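Local atomic coordinates of endoglucanase (Clostridium thermocellum, PDB entry 2YIK), a protein that probably hydrolyses internal beta-1,4-glucosidic bonds of cellulose, as a family 9 glycoside hydrolase. Residues 427-438 against 474-485. Residues are numbered along the deposited sequence; the frame is centred on the assembly and turned at random.
Sequences YLLGKNPLNRCY and ALVGGPDASDQH
Tyr-438 lays its ring against Pro-479 and turns an edge to His-485. Pro-479 CD sits over one ring face, 3.9 Å from the centroid, in a CH-pi contact. Arg-436 CG lies over the opposite face. The His-485 pair is edge-to-face: Tyr-438 CE1 points at the imidazole face, with planes at 83° and centroids 5.1 Å apart. With CG trans to its own N (chi1 176°), His-485 puts the face of its ring against this edge, and Arg-436 NE approaches the same imidazole obliquely, 3.3 Å from CD2. Val-476 CG2 meets the tyrosine edge in plane.

Tyr-427 OH donates a very short hydrogen bond to Asp-483 OD1 (2.5 Å), and Pro-479 CG packs at the edge of the Tyr-427 ring. One water joins Tyr-427 OH, Tyr-438 OH and Asp-483 O, tying both phenols to the 474-485 loop. Asn-432 CB covers a face of the Tyr-427 ring. The Asn-432 amide is held flat by ND2 bonds to Tyr-427 O and Arg-436 O. They hold the turn after the Schellman motif at Gly-430, where Asn-432 OD1 accepts from Leu-434 N in an Asx turn. Val-476 N donates to Tyr-438 O (3.2 Å, 163° at the hydrogen).

Thr-380 and Gly-382 also bind the Asp-483 carboxylate, and Tyr-384 stacks on Tyr-427. The Val-476 side chain is about 7 Å from that of His-451, the predicted active-site residue. In the (alpha/alpha)6 barrel expected of family 9, the contact joins the C-terminal end of helix 416-428 to the long loop before helix 499-516, while Leu-428 and Leu-475 both rest on helix 392-408.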
loop_
_atom_site.group_PDB
_atom_site.type_symbol
_atom_site.label_atom_id
_atom_site.label_comp_id
_atom_site.label_asym_id
_atom_site.label_seq_id
_atom_site.Cartn_x
_atom_site.Cartn_y
_atom_site.Cartn_z
ATOM N N TYR A 427 0.775 4.722 22.013
ATOM C CA TYR A 427 0.144 3.515 22.558
ATOM C C TYR A 427 0.762 2.315 21.844
ATOM O O TYR A 427 1.174 1.341 22.481
ATOM C CB TYR A 427 -1.379 3.499 22.322
ATOM C CG TYR A 427 -2.062 2.183 22.713
ATOM C CD1 TYR A 427 -1.919 1.045 21.922
ATOM C CD2 TYR A 427 -2.822 2.071 23.887
ATOM C CE1 TYR A 427 -2.503 -0.175 22.284
ATOM C CE2 TYR A 427 -3.417 0.849 24.257
ATOM C CZ TYR A 427 -3.247 -0.270 23.450
ATOM O OH TYR A 427 -3.789 -1.496 23.796
ATOM N N LEU A 428 0.826 2.384 20.518
ATOM C CA LEU A 428 1.387 1.281 19.746
ATOM C C LEU A 428 2.870 1.051 20.026
ATOM O O LEU A 428 3.365 -0.058 19.845
ATOM C CB LEU A 428 1.150 1.499 18.244
ATOM C CG LEU A 428 -0.300 1.276 17.782
ATOM C CD1 LEU A 428 -0.459 1.721 16.328
ATOM C CD2 LEU A 428 -0.671 -0.193 17.938
ATOM N N LEU A 429 3.577 2.082 20.478
ATOM C CA LEU A 429 4.994 1.931 20.782
ATOM C C LEU A 429 5.234 1.430 22.211
ATOM O O LEU A 429 6.376 1.235 22.613
ATOM C CB LEU A 429 5.739 3.256 20.548
ATOM C CG LEU A 429 5.853 3.718 19.086
ATOM C CD1 LEU A 429 6.624 5.033 19.013
ATOM C CD2 LEU A 429 6.558 2.644 18.257
ATOM N N GLY A 430 4.165 1.230 22.981
ATOM C CA GLY A 430 4.346 0.732 24.339
ATOM C C GLY A 430 3.582 1.399 25.475
ATOM O O GLY A 430 3.555 0.869 26.584
ATOM N N LYS A 431 2.973 2.553 25.217
ATOM C CA LYS A 431 2.218 3.270 26.242
ATOM C C LYS A 431 0.824 2.627 26.351
ATOM O O LYS A 431 -0.190 3.226 25.984
ATOM C CB LYS A 431 2.120 4.746 25.850
ATOM C CG LYS A 431 1.724 5.679 26.967
ATOM C CD LYS A 431 2.157 7.107 26.648
ATOM C CE LYS A 431 1.645 8.077 27.702
ATOM N NZ LYS A 431 1.771 9.496 27.261
ATOM N N ASN A 432 0.796 1.398 26.862
ATOM C CA ASN A 432 -0.436 0.629 26.991
ATOM C C ASN A 432 -0.401 -0.305 28.206
ATOM O O ASN A 432 0.631 -0.444 28.859
ATOM C CB ASN A 432 -0.652 -0.182 25.712
ATOM C CG ASN A 432 0.530 -1.082 25.384
ATOM O OD1 ASN A 432 0.856 -2.003 26.138
ATOM N ND2 ASN A 432 1.178 -0.818 24.250
ATOM N N PRO A 433 -1.529 -0.969 28.515
ATOM C CA PRO A 433 -1.597 -1.880 29.663
ATOM C C PRO A 433 -0.566 -3.007 29.722
ATOM O O PRO A 433 -0.268 -3.507 30.808
ATOM C CB PRO A 433 -3.025 -2.415 29.591
ATOM C CG PRO A 433 -3.779 -1.248 29.059
ATOM C CD PRO A 433 -2.871 -0.773 27.935
ATOM N N LEU A 434 -0.026 -3.408 28.572
ATOM C CA LEU A 434 0.959 -4.490 28.530
ATOM C C LEU A 434 2.381 -3.960 28.390
ATOM O O LEU A 434 3.330 -4.743 28.360
ATOM C CB LEU A 434 0.679 -5.425 27.343
ATOM C CG LEU A 434 -0.681 -6.115 27.217
ATOM C CD1 LEU A 434 -0.690 -7.003 25.975
ATOM C CD2 LEU A 434 -0.962 -6.949 28.473
ATOM N N ASN A 435 2.513 -2.635 28.331
ATOM C CA ASN A 435 3.797 -1.969 28.113
ATOM C C ASN A 435 4.436 -2.691 26.929
ATOM O O ASN A 435 5.647 -2.929 26.887
ATOM C CB ASN A 435 4.714 -2.051 29.337
ATOM C CG ASN A 435 5.916 -1.133 29.208
ATOM O OD1 ASN A 435 5.841 -0.085 28.557
ATOM N ND2 ASN A 435 7.024 -1.508 29.831
ATOM N N ARG A 436 3.594 -3.027 25.957
ATOM C CA ARG A 436 4.049 -3.754 24.788
ATOM C C ARG A 436 4.197 -2.914 23.531
ATOM O O ARG A 436 3.291 -2.166 23.158
ATOM C CB ARG A 436 3.107 -4.921 24.494
ATOM C CG ARG A 436 3.724 -5.900 23.521
ATOM C CD ARG A 436 2.756 -6.912 22.968
ATOM N NE ARG A 436 2.247 -7.879 23.938
ATOM C CZ ARG A 436 2.980 -8.481 24.867
ATOM N NH1 ARG A 436 4.276 -8.208 24.977
ATOM N NH2 ARG A 436 2.422 -9.382 25.667
ATOM N N CYS A 437 5.356 -3.039 22.890
ATOM C CA CYS A 437 5.616 -2.320 21.653
ATOM C C CYS A 437 5.196 -3.261 20.534
ATOM O O CYS A 437 5.685 -4.391 20.440
ATOM C CB CYS A 437 7.099 -1.973 21.508
ATOM S SG CYS A 437 7.476 -1.090 19.957
ATOM N N TYR A 438 4.288 -2.794 19.687
ATOM C CA TYR A 438 3.768 -3.609 18.603
ATOM C C TYR A 438 4.543 -3.547 17.283
ATOM O O TYR A 438 4.100 -4.076 16.266
ATOM C CB TYR A 438 2.292 -3.262 18.411
ATOM C CG TYR A 438 1.443 -3.725 19.579
ATOM C CD1 TYR A 438 1.071 -5.061 19.697
ATOM C CD2 TYR A 438 1.060 -2.840 20.597
ATOM C CE1 TYR A 438 0.341 -5.517 20.794
ATOM C CE2 TYR A 438 0.330 -3.283 21.705
ATOM C CZ TYR A 438 -0.028 -4.625 21.794
ATOM O OH TYR A 438 -0.758 -5.078 22.868
ATOM N N ALA A 474 8.289 -4.317 11.603
ATOM C CA ALA A 474 6.974 -4.859 11.283
ATOM C C ALA A 474 5.948 -4.439 12.341
ATOM O O ALA A 474 6.212 -4.531 13.542
ATOM C CB ALA A 474 7.038 -6.378 11.199
ATOM N N LEU A 475 4.790 -3.966 11.886
ATOM C CA LEU A 475 3.711 -3.562 12.785
ATOM C C LEU A 475 2.715 -4.710 12.748
ATOM O O LEU A 475 2.083 -4.952 11.721
ATOM C CB LEU A 475 3.035 -2.279 12.292
ATOM C CG LEU A 475 1.776 -1.825 13.040
ATOM C CD1 LEU A 475 2.126 -1.428 14.463
ATOM C CD2 LEU A 475 1.142 -0.645 12.306
ATOM N N VAL A 476 2.587 -5.430 13.857
ATOM C CA VAL A 476 1.670 -6.560 13.898
ATOM C C VAL A 476 0.205 -6.127 14.002
ATOM O O VAL A 476 -0.094 -4.962 14.276
ATOM C CB VAL A 476 2.016 -7.486 15.069
ATOM C CG1 VAL A 476 3.463 -7.965 14.932
ATOM C CG2 VAL A 476 1.812 -6.756 16.391
ATOM N N GLY A 477 -0.698 -7.074 13.767
ATOM C CA GLY A 477 -2.121 -6.796 13.831
ATOM C C GLY A 477 -2.495 -5.875 14.975
ATOM O O GLY A 477 -3.289 -4.950 14.804
ATOM N N GLY A 478 -1.934 -6.134 16.152
ATOM C CA GLY A 478 -2.220 -5.293 17.297
ATOM C C GLY A 478 -2.975 -5.994 18.403
ATOM O O GLY A 478 -3.245 -7.194 18.313
ATOM N N PRO A 479 -3.341 -5.258 19.465
ATOM C CA PRO A 479 -4.073 -5.825 20.599
ATOM C C PRO A 479 -5.549 -6.030 20.279
ATOM O O PRO A 479 -6.040 -5.550 19.253
ATOM C CB PRO A 479 -3.848 -4.789 21.694
ATOM C CG PRO A 479 -3.852 -3.490 20.915
ATOM C CD PRO A 479 -3.023 -3.832 19.690
ATOM N N ASP A 480 -6.256 -6.758 21.141
ATOM C CA ASP A 480 -7.681 -6.968 20.916
ATOM C C ASP A 480 -8.451 -5.826 21.571
ATOM O O ASP A 480 -7.851 -4.852 22.017
ATOM C CB ASP A 480 -8.152 -8.333 21.450
ATOM C CG ASP A 480 -7.861 -8.542 22.928
ATOM O OD1 ASP A 480 -7.832 -7.562 23.708
ATOM O OD2 ASP A 480 -7.689 -9.711 23.320
ATOM N N ALA A 481 -9.774 -5.932 21.618
ATOM C CA ALA A 481 -10.603 -4.875 22.190
ATOM C C ALA A 481 -10.363 -4.630 23.669
ATOM O O ALA A 481 -10.770 -3.596 24.209
ATOM C CB ALA A 481 -12.076 -5.191 21.952
ATOM N N SER A 482 -9.696 -5.569 24.326
ATOM C CA SER A 482 -9.430 -5.453 25.769
ATOM C C SER A 482 -7.937 -5.228 26.047
ATOM O O SER A 482 -7.448 -5.540 27.143
ATOM C CB SER A 482 -9.916 -6.740 26.474
ATOM O OG SER A 482 -11.350 -6.793 26.577
ATOM N N ASP A 483 -7.239 -4.652 25.055
ATOM C CA ASP A 483 -5.788 -4.397 25.130
ATOM C C ASP A 483 -4.997 -5.683 25.359
ATOM O O ASP A 483 -3.813 -5.636 25.729
ATOM C CB ASP A 483 -5.463 -3.390 26.260
ATOM C CG ASP A 483 -6.185 -2.040 26.089
ATOM O OD1 ASP A 483 -5.778 -1.193 25.250
ATOM O OD2 ASP A 483 -7.207 -1.846 26.788
ATOM N N GLN A 484 -5.579 -6.848 25.116
ATOM C CA GLN A 484 -4.721 -8.012 25.309
ATOM C C GLN A 484 -4.099 -8.473 23.975
ATOM O O GLN A 484 -4.556 -8.114 22.883
ATOM C CB GLN A 484 -5.473 -9.186 25.933
ATOM C CG GLN A 484 -6.118 -8.903 27.299
ATOM C CD GLN A 484 -5.096 -8.655 28.397
ATOM O OE1 GLN A 484 -4.746 -9.558 29.171
ATOM N NE2 GLN A 484 -4.626 -7.415 28.483
ATOM N N HIS A 485 -3.029 -9.259 24.086
ATOM C CA HIS A 485 -2.291 -9.726 22.920
ATOM C C HIS A 485 -1.495 -11.011 23.184
ATOM O O HIS A 485 -0.862 -11.155 24.232
ATOM C CB HIS A 485 -1.310 -8.617 22.498
ATOM C CG HIS A 485 -0.405 -8.992 21.358
ATOM N ND1 HIS A 485 -0.775 -8.852 20.039
ATOM C CD2 HIS A 485 0.865 -9.470 21.348
ATOM C CE1 HIS A 485 0.230 -9.225 19.259
ATOM N NE2 HIS A 485 1.233 -9.605 20.029
HETATM O O HOH W 1 -2.020 -3.498 24.601
#